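Local coordinates for protein ureidoglycolate hydrolase (Arabidopsis thaliana, PDB 4PXE) that hydrolyses (S)-ureidoglycolate to glyoxylate, ammonia and carbon dioxide at a two-manganese centre, completing purine nucleotide breakdown without releasing urea, at residues G19-I24 / S408-M413; G90-A95 / T135-T140; G104-L109 / L207-G212; L220-V225 / I392-Y397. One frame throughout, in Å; residues are numbered along the deposited sequence.

Contact 1: residues G19-I24 / S408-M413; sequences GLQNQI and SSPEDM
Gln21, within helix 17-28, lies across from Pro410, the first residue of helix 410-429, their CA atoms 6.2 Å apart. This is helix-to-helix packing in a peptidase M20 fold, with an early helix of the chain set against the N-terminal turn of its last one. Met413 contributes the largest share of the surface between them. Its CG stands anti to the carbonyl carbon (chi1 -65°), and the chain then bends at chi3, turning the terminal methyl toward Gln21. Leu20 meets the near end of this side chain, CD2 lying 4.1 Å from Met413 CB. One turn further along, Ile24 CG1 touches the sulphur, at 4.2 Å from Met413 SD. Gln21 approaches at about a right angle to Met413 and brings its OE1 to 3.2 Å from Met413 CE, a tight fit of an amide oxygen on a methyl. The same oxygen lies 3.9 Å from Pro410 CG, so one oxygen meets both the Met413 methyl and the proline ring. A water sits between Gln21 OE1 and the carbonyl oxygen of Ser408, but both separations are so short that its exact position is doubtful. The amide nitrogen makes weak bonds to Asp25 and Tyr102. Val105, Val106 and Leu109 of helix 105-120 pack on Ile24, Met413 and Leu20, and Ser408 turns its hydroxyl to Pro395 O. The start of the second helix is closed by Ser409 at its N-cap, where OG accepts from Asp412 N at 3.0 Å, with an N-H...O angle of 162°.

Contact 2: residues G90-A95 / T135-T140; sequences GSHIDA and TSEEPT. With MN (manganese (II) ion), chain C; MN (manganese (II) ion), chain D; GLV (glyoxylic acid), chain E.
His92 and Glu137 meet beside the metals, where Glu137 OE1 stands 3.6 Å above the plane of the His92 ring, toward its rim. His92 NE2 binds one manganese at 2.3 Å; Glu138 OE2 binds the other at 2.2 Å. The water shared by both ions donates to Glu137 OE1 over 2.6 Å, and Glu137 OE2 lies 2.5 Å from glyoxylate O1. Nearer the backbone, Glu137 CB packs on His92 CG. Asp103 bridges the two ions, with His208 and His402 as further ligands, while Glu138 OE1 accepts from Asn294 of the second subunit. The arrangement joins the His-x-Asp and Glu-Glu signatures of the M20 metallohydrolases; in relatives the first glutamate of the pair serves as general base. Behind the ligands lies Asp94, whose carboxylate gathers the glutamate loop. Its OD1 accepts from Glu137 N at 3.0 Å, nearly straight at 171°. OD2 is gripped from opposite faces of the carboxylate plane, by Ser136 OG at 2.7 Å and by Glu138 N at 3.0 Å. An alanine in place of Asp94 would probably leave Ser136 OG and the amides of Glu137 and Glu138 without their acceptor, freeing the glutamate loop to shift. His92 ND1 makes weak bonds to both Asp94 OD1 and Asp94 O, the latter lying at the ring edge, in plane.

Contact 3: residues G104-L109 / L207-G212; sequences GVVGVL and LHIEQG. With MN (manganese (II) ion), chain C.
Val106 and Leu207 carry much of the apolar contact between the first turn of helix 105-120 and the end of strand 201-209. Val106 CG1 rests 3.9 Å from Leu207 CD2, the two side chains crossing at a slant. The other valine branch, CG2, turns toward Ile209 and meets its CG2. Between the backbones the approach is closer still: Gly107 CA lies 3.2 Å from Leu207 O in a CA-H...O contact. A side chain at Gly107 would run into that oxygen, which makes the glycine a condition of the close fit. Polar contact between the two segments is carried by waters. One accepts from Gly107 N and donates to Leu207 O at 2.7 Å, while a second links Gly107 O to Leu207 N. A third accepts from Ile209 N, and weakly from Gly104 N, and sits 3.2 Å above the plane of the His208 ring, over its centre. Metal binding forms the last group. His208 NE2 binds a manganese at 2.3 Å, completing with His92 and Asp103 the protein ligands of that ion. The far ring nitrogen fixes the rotation: His208 ND1 donates to Ile209 O at 2.8 Å and 170°, within the ring plane and onto a carbonyl lone pair. His378 packs edge-to-face with the same imidazole. In this M20 metal-binding domain, residues His208 to Gln211 also bind substrate. The axes of helix 105-109 and strand 207-209 approach to 6.4 Å and run roughly antiparallel, at 149°; helix 17-28 covers Val105 and Leu109, and strand 389-394 borders Leu207 and His208.

Contact 4: residues L220-V225 / I392-Y397; sequences LDIGVV and IFIPCY
Val225 sets a methyl over the middle of the Phe393 ring: CG2 lies 3.5 Å from the ring centroid and only 6° off its normal, a CH-pi contact in which all six ring carbons are near. Gly223 lies opposite Phe393 in the pairing, and a CB there would press closely on Phe393 CB. Ile222 and Ile392 lie side by side, pointing the same way, with Ile222 CG2 4.0 Å from Ile392 CG2; Val419 of helix 410-429 packs on both. An alanine at Phe393 would probably leave Val225 CG2 without its aromatic partner and open a gap beside Leu215 and Glu210, which also touch the Phe393 side chain. Outward from the side chains, Gly223 and Phe393 form a hydrogen-bonded antiparallel pair through two nearly straight bonds, Gly223 N to Phe393 O at 2.9 Å and Phe393 N to Gly223 O at 2.8 Å. At the polar end the pairing gives way to loop: Asp221 O sits 3.2 Å from Pro395 CD, and Leu220 O lies close to Pro395 CG. The carboxylate of Asp221 is directed elsewhere, OD2 accepting from Ser368 N. In the other direction the ladder continues with the non-hydrogen-bonded pair of Val224 and Ile392, at the junction where strand 222-239 leaves the metal-binding domain of this M20 fold for the dimerisation region.

Overall arrangement
All four contacts are buried, but they differ in depth and chemistry. The centre of contact 2 lies about 5 Å from the centre of the chain and that of contact 3 about 10 Å; they share one manganese and its waters, and depend on metal ligation, carboxylate bonds and bridging waters. The centres of contacts 4 and 1, about 17 and 20 Å from the same point, rely on strand pairing and on apolar helix packing. Strand 201-209 of contact 3 neighbours strand 86-91 of contact 2 and pairs with strand 389-394 of contact 4 through His208 N to Ile392 O. Contact 1 backs contact 3 where Met413 meets Val106, and reaches contact 4 through Ser408.

Contact 1: residues G19-I24 / S408-M413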
loop_
_atom_site.group_PDB
_atom_site.type_symbol
_atom_site.label_atom_id
_atom_site.label_comp_id
_atom_site.label_asym_id
_atom_site.label_seq_id
_atom_site.Cartn_x
_atom_site.Cartn_y
_atom_site.Cartn_z
ATOM N N GLY A 19 -6.511 39.171 -0.673
ATOM C CA GLY A 19 -7.400 38.554 -1.647
ATOM C C GLY A 19 -6.764 37.335 -2.294
ATOM O O GLY A 19 -7.407 36.282 -2.462
ATOM N N LEU A 20 -5.492 37.462 -2.647
ATOM C CA LEU A 20 -4.749 36.327 -3.183
ATOM C C LEU A 20 -4.658 35.187 -2.154
ATOM O O LEU A 20 -4.838 34.015 -2.491
ATOM C CB LEU A 20 -3.357 36.772 -3.644
ATOM C CG LEU A 20 -2.431 35.700 -4.229
ATOM C CD1 LEU A 20 -3.110 34.976 -5.393
ATOM C CD2 LEU A 20 -1.129 36.349 -4.680
ATOM N N GLN A 21 -4.404 35.528 -0.893
ATOM C CA GLN A 21 -4.402 34.520 0.158
ATOM C C GLN A 21 -5.738 33.799 0.257
ATOM O O GLN A 21 -5.782 32.579 0.423
ATOM C CB GLN A 21 -4.046 35.120 1.524
ATOM C CG GLN A 21 -4.043 34.076 2.621
ATOM C CD GLN A 21 -2.953 33.073 2.404
ATOM O OE1 GLN A 21 -1.846 33.440 2.006
ATOM N NE2 GLN A 21 -3.250 31.803 2.639
ATOM N N ASN A 22 -6.826 34.557 0.170
ATOM C CA ASN A 22 -8.153 33.964 0.228
ATOM C C ASN A 22 -8.366 32.971 -0.914
ATOM O O ASN A 22 -8.981 31.924 -0.717
ATOM C CB ASN A 22 -9.237 35.047 0.228
ATOM C CG ASN A 22 -9.232 35.880 1.498
ATOM O OD1 ASN A 22 -8.625 35.503 2.504
ATOM N ND2 ASN A 22 -9.918 37.017 1.460
ATOM N N GLN A 23 -7.845 33.292 -2.099
ATOM C CA GLN A 23 -7.946 32.375 -3.238
ATOM C C GLN A 23 -7.131 31.098 -3.021
ATOM O O GLN A 23 -7.578 30.001 -3.361
ATOM C CB GLN A 23 -7.539 33.075 -4.529
ATOM C CG GLN A 23 -8.523 34.173 -4.918
ATOM C CD GLN A 23 -8.083 34.974 -6.127
ATOM O OE1 GLN A 23 -6.898 35.022 -6.467
ATOM N NE2 GLN A 23 -9.038 35.613 -6.782
ATOM N N ILE A 24 -5.946 31.244 -2.432
ATOM C CA ILE A 24 -5.115 30.096 -2.079
ATOM C C ILE A 24 -5.886 29.180 -1.134
ATOM O O ILE A 24 -5.927 27.967 -1.318
ATOM C CB ILE A 24 -3.777 30.548 -1.431
ATOM C CG1 ILE A 24 -2.866 31.201 -2.477
ATOM C CG2 ILE A 24 -3.062 29.382 -0.755
ATOM C CD1 ILE A 24 -1.979 30.221 -3.214
ATOM N N SER A 408 4.089 30.234 2.357
ATOM C CA SER A 408 4.681 31.487 1.893
ATOM C C SER A 408 3.730 32.612 2.326
ATOM O O SER A 408 2.509 32.463 2.252
ATOM C CB SER A 408 4.872 31.465 0.378
ATOM O OG SER A 408 5.620 32.591 -0.044
ATOM N N SER A 409 4.273 33.730 2.797
ATOM C CA SER A 409 3.427 34.791 3.345
ATOM C C SER A 409 2.714 35.570 2.247
ATOM O O SER A 409 3.131 35.542 1.090
ATOM C CB SER A 409 4.269 35.755 4.191
ATOM O OG SER A 409 5.138 36.505 3.363
ATOM N N PRO A 410 1.626 36.272 2.602
ATOM C CA PRO A 410 0.968 37.158 1.639
ATOM C C PRO A 410 1.934 38.176 1.035
ATOM O O PRO A 410 1.845 38.447 -0.166
ATOM C CB PRO A 410 -0.135 37.823 2.478
ATOM C CG PRO A 410 -0.479 36.752 3.483
ATOM C CD PRO A 410 0.846 36.130 3.847
ATOM N N GLU A 411 2.862 38.705 1.830
ATOM C CA GLU A 411 3.843 39.651 1.292
ATOM C C GLU A 411 4.802 38.975 0.323
ATOM O O GLU A 411 5.125 39.536 -0.731
ATOM C CB GLU A 411 4.656 40.310 2.398
ATOM C CG GLU A 411 5.460 41.466 1.861
ATOM C CD GLU A 411 6.794 41.624 2.534
ATOM O OE1 GLU A 411 7.108 40.856 3.475
ATOM O OE2 GLU A 411 7.529 42.538 2.112
ATOM N N ASP A 412 5.278 37.789 0.679
ATOM C CA ASP A 412 6.180 37.088 -0.225
ATOM C C ASP A 412 5.530 36.812 -1.567
ATOM O O ASP A 412 6.156 37.009 -2.612
ATOM C CB ASP A 412 6.745 35.837 0.431
ATOM C CG ASP A 412 7.888 36.171 1.382
ATOM O OD1 ASP A 412 8.541 37.221 1.177
ATOM O OD2 ASP A 412 8.145 35.412 2.322
ATOM N N MET A 413 4.270 36.389 -1.550
ATOM C CA MET A 413 3.544 36.157 -2.788
ATOM C C MET A 413 3.336 37.450 -3.567
ATOM O O MET A 413 3.543 37.480 -4.782
ATOM C CB MET A 413 2.208 35.468 -2.517
ATOM C CG MET A 413 2.366 34.066 -1.945
ATOM S SD MET A 413 0.798 33.164 -1.813
ATOM C CE MET A 413 -0.014 34.082 -0.496
HETATM O O HOH W 1 0.114 32.658 3.198
#

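Contact 2: residues G90-A95 / T135-T140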
loop_
_atom_site.group_PDB
_atom_site.type_symbol
_atom_site.label_atom_id
_atom_site.label_comp_id
_atom_site.label_asym_id
_atom_site.label_seq_id
_atom_site.Cartn_x
_atom_site.Cartn_y
_atom_site.Cartn_z
ATOM N N GLY A 90 3.002 30.561 -16.252
ATOM C CA GLY A 90 2.056 29.650 -15.647
ATOM C C GLY A 90 2.692 28.581 -14.796
ATOM O O GLY A 90 3.905 28.564 -14.608
ATOM N N SER A 91 1.854 27.690 -14.287
ATOM C CA SER A 91 2.287 26.642 -13.369
ATOM C C SER A 91 1.176 25.597 -13.266
ATOM O O SER A 91 0.291 25.532 -14.130
ATOM C CB SER A 91 2.621 27.248 -11.994
ATOM O OG SER A 91 3.451 26.394 -11.215
ATOM N N HIS A 92 1.218 24.790 -12.210
ATOM C CA HIS A 92 0.274 23.677 -12.061
ATOM C C HIS A 92 -0.569 23.851 -10.799
ATOM O O HIS A 92 -0.210 24.621 -9.898
ATOM C CB HIS A 92 1.045 22.360 -11.956
ATOM C CG HIS A 92 1.928 22.290 -10.751
ATOM N ND1 HIS A 92 1.574 21.603 -9.607
ATOM C CD2 HIS A 92 3.133 22.850 -10.500
ATOM C CE1 HIS A 92 2.526 21.746 -8.703
ATOM N NE2 HIS A 92 3.485 22.491 -9.222
ATOM N N ILE A 93 -1.688 23.139 -10.716
ATOM C CA ILE A 93 -2.456 23.125 -9.475
ATOM C C ILE A 93 -2.656 21.726 -8.902
ATOM O O ILE A 93 -3.277 21.577 -7.848
ATOM C CB ILE A 93 -3.827 23.824 -9.616
ATOM C CG1 ILE A 93 -4.707 23.088 -10.634
ATOM C CG2 ILE A 93 -3.648 25.303 -9.971
ATOM C CD1 ILE A 93 -6.026 23.801 -10.917
ATOM N N ASP A 94 -2.144 20.699 -9.571
ATOM C CA ASP A 94 -2.214 19.386 -8.931
ATOM C C ASP A 94 -1.291 19.337 -7.706
ATOM O O ASP A 94 -0.334 20.112 -7.609
ATOM C CB ASP A 94 -2.047 18.195 -9.909
ATOM C CG ASP A 94 -0.726 18.192 -10.682
ATOM O OD1 ASP A 94 -0.109 19.252 -10.919
ATOM O OD2 ASP A 94 -0.336 17.084 -11.115
ATOM N N ALA A 95 -1.629 18.454 -6.771
ATOM C CA ALA A 95 -0.969 18.340 -5.472
ATOM C C ALA A 95 -0.779 16.865 -5.157
ATOM O O ALA A 95 -1.735 16.082 -5.215
ATOM C CB ALA A 95 -1.820 18.977 -4.397
ATOM N N THR A 135 -1.818 20.960 -17.373
ATOM C CA THR A 135 -2.864 20.024 -17.001
ATOM C C THR A 135 -2.505 19.192 -15.764
ATOM O O THR A 135 -3.375 18.814 -14.984
ATOM C CB THR A 135 -3.275 19.120 -18.194
ATOM O OG1 THR A 135 -4.571 18.568 -17.941
ATOM C CG2 THR A 135 -2.253 18.011 -18.451
ATOM N N SER A 136 -1.212 18.929 -15.595
ATOM C CA SER A 136 -0.689 18.219 -14.433
ATOM C C SER A 136 0.817 18.311 -14.500
ATOM O O SER A 136 1.393 18.197 -15.586
ATOM C CB SER A 136 -1.115 16.748 -14.462
ATOM O OG SER A 136 -0.285 15.967 -13.619
ATOM N N GLU A 137 1.462 18.510 -13.351
ATOM C CA GLU A 137 2.916 18.521 -13.295
ATOM C C GLU A 137 3.442 17.392 -12.412
ATOM O O GLU A 137 4.579 16.944 -12.573
ATOM C CB GLU A 137 3.412 19.886 -12.793
ATOM C CG GLU A 137 4.923 20.052 -12.789
ATOM C CD GLU A 137 5.574 19.674 -11.479
ATOM O OE1 GLU A 137 4.866 19.432 -10.470
ATOM O OE2 GLU A 137 6.825 19.605 -11.464
ATOM N N GLU A 138 2.628 16.949 -11.457
ATOM C CA GLU A 138 3.066 15.914 -10.517
ATOM C C GLU A 138 2.897 14.509 -11.101
ATOM O O GLU A 138 1.966 14.268 -11.868
ATOM C CB GLU A 138 2.325 16.048 -9.186
ATOM C CG GLU A 138 2.518 17.408 -8.528
ATOM C CD GLU A 138 3.828 17.544 -7.813
ATOM O OE1 GLU A 138 4.759 16.727 -8.000
ATOM O OE2 GLU A 138 3.910 18.505 -7.020
ATOM N N PRO A 139 3.806 13.578 -10.750
ATOM C CA PRO A 139 3.796 12.236 -11.359
ATOM C C PRO A 139 2.844 11.259 -10.673
ATOM O O PRO A 139 2.872 10.067 -10.987
ATOM C CB PRO A 139 5.241 11.767 -11.162
ATOM C CG PRO A 139 5.656 12.417 -9.883
ATOM C CD PRO A 139 5.020 13.804 -9.942
ATOM N N THR A 140 2.014 11.749 -9.760
ATOM C CA THR A 140 1.199 10.897 -8.882
ATOM C C THR A 140 0.366 9.820 -9.580
ATOM O O THR A 140 0.391 8.647 -9.180
ATOM C CB THR A 140 0.240 11.759 -8.037
ATOM O OG1 THR A 140 0.993 12.801 -7.405
ATOM C CG2 THR A 140 -0.463 10.920 -6.962
HETATM MN MN MN C . 5.588 22.779 -8.335
HETATM MN MN MN D . 5.654 19.573 -6.329
HETATM C C1 GLV E . 7.877 18.156 -8.544
HETATM O O1 GLV E . 7.953 19.352 -9.240
HETATM C C2 GLV E . 9.176 17.690 -7.988
HETATM O O2 GLV E . 10.216 18.400 -8.176
HETATM O O3 GLV E . 9.227 16.605 -7.337
HETATM O O HOH W 2 -1.061 14.676 -7.684
HETATM O O HOH W 3 5.598 20.561 -8.228
HETATM O O HOH W 4 6.475 23.039 -10.363
HETATM O O HOH W 5 7.956 22.180 -7.920
HETATM O O HOH W 6 7.361 20.192 -6.105
#

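Contact 3: residues G104-L109 / L207-G212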
loop_
_atom_site.group_PDB
_atom_site.type_symbol
_atom_site.label_atom_id
_atom_site.label_comp_id
_atom_site.label_asym_id
_atom_site.label_seq_id
_atom_site.Cartn_x
_atom_site.Cartn_y
_atom_site.Cartn_z
ATOM N N GLY A 104 3.001 25.144 -6.950
ATOM C CA GLY A 104 2.255 25.303 -8.197
ATOM C C GLY A 104 1.192 26.395 -8.174
ATOM O O GLY A 104 1.138 27.273 -9.054
ATOM N N VAL A 105 0.340 26.329 -7.154
ATOM C CA VAL A 105 -0.810 27.224 -7.063
ATOM C C VAL A 105 -0.405 28.700 -7.088
ATOM O O VAL A 105 -1.054 29.506 -7.755
ATOM C CB VAL A 105 -1.665 26.917 -5.817
ATOM C CG1 VAL A 105 -2.824 27.886 -5.718
ATOM C CG2 VAL A 105 -2.195 25.488 -5.875
ATOM N N VAL A 106 0.679 29.051 -6.401
ATOM C CA VAL A 106 1.132 30.448 -6.414
ATOM C C VAL A 106 1.398 30.967 -7.829
ATOM O O VAL A 106 1.032 32.102 -8.151
ATOM C CB VAL A 106 2.379 30.661 -5.531
ATOM C CG1 VAL A 106 2.973 32.057 -5.746
ATOM C CG2 VAL A 106 2.034 30.424 -4.049
ATOM N N GLY A 107 1.988 30.137 -8.688
ATOM C CA GLY A 107 2.272 30.568 -10.049
ATOM C C GLY A 107 1.078 30.580 -10.986
ATOM O O GLY A 107 1.169 31.127 -12.092
ATOM N N VAL A 108 -0.040 29.994 -10.564
ATOM C CA VAL A 108 -1.272 30.049 -11.352
ATOM C C VAL A 108 -2.157 31.209 -10.873
ATOM O O VAL A 108 -2.469 32.137 -11.641
ATOM C CB VAL A 108 -2.057 28.719 -11.299
ATOM C CG1 VAL A 108 -3.385 28.853 -12.050
ATOM C CG2 VAL A 108 -1.235 27.578 -11.889
ATOM N N LEU A 109 -2.549 31.181 -9.601
ATOM C CA LEU A 109 -3.312 32.292 -9.030
ATOM C C LEU A 109 -2.519 33.592 -9.046
ATOM O O LEU A 109 -3.077 34.670 -9.284
ATOM C CB LEU A 109 -3.783 31.972 -7.610
ATOM C CG LEU A 109 -4.732 30.775 -7.490
ATOM C CD1 LEU A 109 -5.158 30.547 -6.055
ATOM C CD2 LEU A 109 -5.949 30.959 -8.363
ATOM N N LEU A 207 6.448 31.693 -11.843
ATOM C CA LEU A 207 6.571 32.129 -10.451
ATOM C C LEU A 207 6.342 30.903 -9.561
ATOM O O LEU A 207 5.387 30.161 -9.789
ATOM C CB LEU A 207 5.511 33.195 -10.173
ATOM C CG LEU A 207 5.296 33.606 -8.711
ATOM C CD1 LEU A 207 6.548 34.238 -8.101
ATOM C CD2 LEU A 207 4.102 34.536 -8.604
ATOM N N HIS A 208 7.201 30.673 -8.569
ATOM C CA HIS A 208 7.097 29.453 -7.758
ATOM C C HIS A 208 7.733 29.667 -6.390
ATOM O O HIS A 208 8.717 30.407 -6.258
ATOM C CB HIS A 208 7.772 28.261 -8.481
ATOM C CG HIS A 208 7.253 26.911 -8.062
ATOM N ND1 HIS A 208 7.542 26.339 -6.840
ATOM C CD2 HIS A 208 6.456 26.025 -8.709
ATOM C CE1 HIS A 208 6.944 25.163 -6.748
ATOM N NE2 HIS A 208 6.279 24.950 -7.870
ATOM N N ILE A 209 7.181 29.031 -5.359
ATOM C CA ILE A 209 7.880 29.032 -4.074
ATOM C C ILE A 209 9.243 28.355 -4.223
ATOM O O ILE A 209 9.408 27.423 -5.020
ATOM C CB ILE A 209 7.055 28.382 -2.950
ATOM C CG1 ILE A 209 6.770 26.902 -3.253
ATOM C CG2 ILE A 209 5.756 29.148 -2.744
ATOM C CD1 ILE A 209 6.226 26.110 -2.039
ATOM N N GLU A 210 10.223 28.820 -3.458
ATOM C CA GLU A 210 11.575 28.288 -3.592
ATOM C C GLU A 210 11.672 26.779 -3.341
ATOM O O GLU A 210 12.461 26.094 -3.996
ATOM C CB GLU A 210 12.522 28.999 -2.618
ATOM C CG GLU A 210 13.959 28.487 -2.711
ATOM C CD GLU A 210 14.839 28.946 -1.573
ATOM O OE1 GLU A 210 14.579 30.042 -1.033
ATOM O OE2 GLU A 210 15.800 28.218 -1.224
ATOM N N GLN A 211 10.890 26.269 -2.383
ATOM C CA GLN A 211 11.021 24.881 -1.919
ATOM C C GLN A 211 12.413 24.625 -1.346
ATOM O O GLN A 211 12.948 23.511 -1.423
ATOM C CB GLN A 211 10.652 23.882 -3.026
ATOM C CG GLN A 211 9.282 24.172 -3.600
ATOM C CD GLN A 211 8.870 23.217 -4.693
ATOM O OE1 GLN A 211 9.392 23.271 -5.808
ATOM N NE2 GLN A 211 7.889 22.370 -4.405
ATOM N N GLY A 212 12.984 25.670 -0.752
ATOM C CA GLY A 212 14.241 25.585 -0.024
ATOM C C GLY A 212 14.284 26.770 0.925
ATOM O O GLY A 212 13.417 27.645 0.861
HETATM MN MN MN C . 5.588 22.779 -8.335
HETATM O O HOH W 7 4.654 27.694 -6.094
HETATM O O HOH W 8 4.009 28.051 -8.783
HETATM O O HOH W 9 3.715 31.884 -13.036
HETATM O O HOH W 5 7.956 22.180 -7.920
HETATM O O HOH W 4 6.475 23.039 -10.363
HETATM O O HOH W 3 5.598 20.561 -8.228
#

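Contact 4: residues L220-V225 / I392-Y397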
loop_
_atom_site.group_PDB
_atom_site.type_symbol
_atom_site.label_atom_id
_atom_site.label_comp_id
_atom_site.label_asym_id
_atom_site.label_seq_id
_atom_site.Cartn_x
_atom_site.Cartn_y
_atom_site.Cartn_z
ATOM N N LEU A 220 16.283 37.565 1.828
ATOM C CA LEU A 220 16.106 38.096 0.476
ATOM C C LEU A 220 14.686 37.890 -0.026
ATOM O O LEU A 220 14.001 36.956 0.394
ATOM C CB LEU A 220 17.086 37.431 -0.498
ATOM C CG LEU A 220 18.567 37.576 -0.158
ATOM C CD1 LEU A 220 19.407 36.673 -1.060
ATOM C CD2 LEU A 220 18.990 39.038 -0.309
ATOM N N ASP A 221 14.251 38.753 -0.943
ATOM C CA ASP A 221 12.870 38.726 -1.425
ATOM C C ASP A 221 12.618 37.806 -2.606
ATOM O O ASP A 221 11.531 37.233 -2.727
ATOM C CB ASP A 221 12.433 40.137 -1.846
ATOM C CG ASP A 221 12.507 41.139 -0.712
ATOM O OD1 ASP A 221 12.040 40.820 0.398
ATOM O OD2 ASP A 221 13.041 42.245 -0.939
ATOM N N ILE A 222 13.597 37.707 -3.500
ATOM C CA ILE A 222 13.383 37.101 -4.809
ATOM C C ILE A 222 14.574 36.262 -5.236
ATOM O O ILE A 222 15.717 36.686 -5.111
ATOM C CB ILE A 222 13.176 38.205 -5.890
ATOM C CG1 ILE A 222 11.901 39.007 -5.621
ATOM C CG2 ILE A 222 13.151 37.610 -7.294
ATOM C CD1 ILE A 222 10.610 38.219 -5.804
ATOM N N GLY A 223 14.308 35.057 -5.724
ATOM C CA GLY A 223 15.339 34.265 -6.371
ATOM C C GLY A 223 15.189 34.313 -7.880
ATOM O O GLY A 223 14.105 34.074 -8.419
ATOM N N VAL A 224 16.265 34.665 -8.569
ATOM C CA VAL A 224 16.254 34.631 -10.020
ATOM C C VAL A 224 16.886 33.316 -10.439
ATOM O O VAL A 224 18.077 33.089 -10.227
ATOM C CB VAL A 224 17.003 35.835 -10.608
ATOM C CG1 VAL A 224 17.043 35.749 -12.122
ATOM C CG2 VAL A 224 16.349 37.139 -10.145
ATOM N N VAL A 225 16.067 32.420 -10.982
ATOM C CA VAL A 225 16.512 31.044 -11.201
ATOM C C VAL A 225 17.331 30.927 -12.484
ATOM O O VAL A 225 16.886 31.347 -13.551
ATOM C CB VAL A 225 15.308 30.090 -11.256
ATOM C CG1 VAL A 225 15.747 28.665 -11.617
ATOM C CG2 VAL A 225 14.571 30.116 -9.928
ATOM N N ILE A 392 10.906 32.875 -11.314
ATOM C CA ILE A 392 11.000 33.744 -10.150
ATOM C C ILE A 392 10.667 32.897 -8.918
ATOM O O ILE A 392 9.560 32.365 -8.827
ATOM C CB ILE A 392 9.945 34.851 -10.247
ATOM C CG1 ILE A 392 10.143 35.694 -11.516
ATOM C CG2 ILE A 392 9.988 35.765 -9.020
ATOM C CD1 ILE A 392 8.934 36.505 -11.864
ATOM N N PHE A 393 11.612 32.771 -7.991
ATOM C CA PHE A 393 11.363 32.133 -6.692
ATOM C C PHE A 393 10.983 33.173 -5.636
ATOM O O PHE A 393 11.552 34.276 -5.595
ATOM C CB PHE A 393 12.616 31.416 -6.183
ATOM C CG PHE A 393 12.810 30.010 -6.704
ATOM C CD1 PHE A 393 11.817 29.323 -7.412
ATOM C CD2 PHE A 393 14.008 29.370 -6.439
ATOM C CE1 PHE A 393 12.057 28.001 -7.845
ATOM C CE2 PHE A 393 14.237 28.069 -6.861
ATOM C CZ PHE A 393 13.262 27.397 -7.564
ATOM N N ILE A 394 10.038 32.803 -4.780
ATOM C CA ILE A 394 9.759 33.563 -3.564
ATOM C C ILE A 394 10.113 32.700 -2.345
ATOM O O ILE A 394 10.194 31.474 -2.434
ATOM C CB ILE A 394 8.289 34.021 -3.485
ATOM C CG1 ILE A 394 7.344 32.816 -3.489
ATOM C CG2 ILE A 394 7.962 34.995 -4.610
ATOM C CD1 ILE A 394 5.880 33.225 -3.300
ATOM N N PRO A 395 10.351 33.335 -1.190
ATOM C CA PRO A 395 10.712 32.552 -0.005
ATOM C C PRO A 395 9.588 31.649 0.462
ATOM O O PRO A 395 8.417 31.896 0.166
ATOM C CB PRO A 395 10.965 33.624 1.061
ATOM C CG PRO A 395 11.234 34.885 0.283
ATOM C CD PRO A 395 10.373 34.789 -0.931
ATOM N N CYS A 396 9.958 30.591 1.168
ATOM C CA CYS A 396 8.960 29.808 1.869
ATOM C C CYS A 396 9.527 29.370 3.204
ATOM O O CYS A 396 10.742 29.227 3.365
ATOM C CB CYS A 396 8.437 28.632 1.024
ATOM S SG CYS A 396 9.666 27.389 0.585
ATOM N N TYR A 397 8.619 29.183 4.154
ATOM C CA TYR A 397 8.953 28.940 5.540
ATOM C C TYR A 397 9.787 27.677 5.690
ATOM O O TYR A 397 9.328 26.574 5.365
ATOM C CB TYR A 397 7.658 28.820 6.339
ATOM C CG TYR A 397 7.872 28.650 7.820
ATOM C CD1 TYR A 397 8.676 29.533 8.530
ATOM C CD2 TYR A 397 7.251 27.626 8.516
ATOM C CE1 TYR A 397 8.877 29.378 9.896
ATOM C CE2 TYR A 397 7.444 27.472 9.884
ATOM C CZ TYR A 397 8.246 28.363 10.562
ATOM O OH TYR A 397 8.455 28.211 11.917
#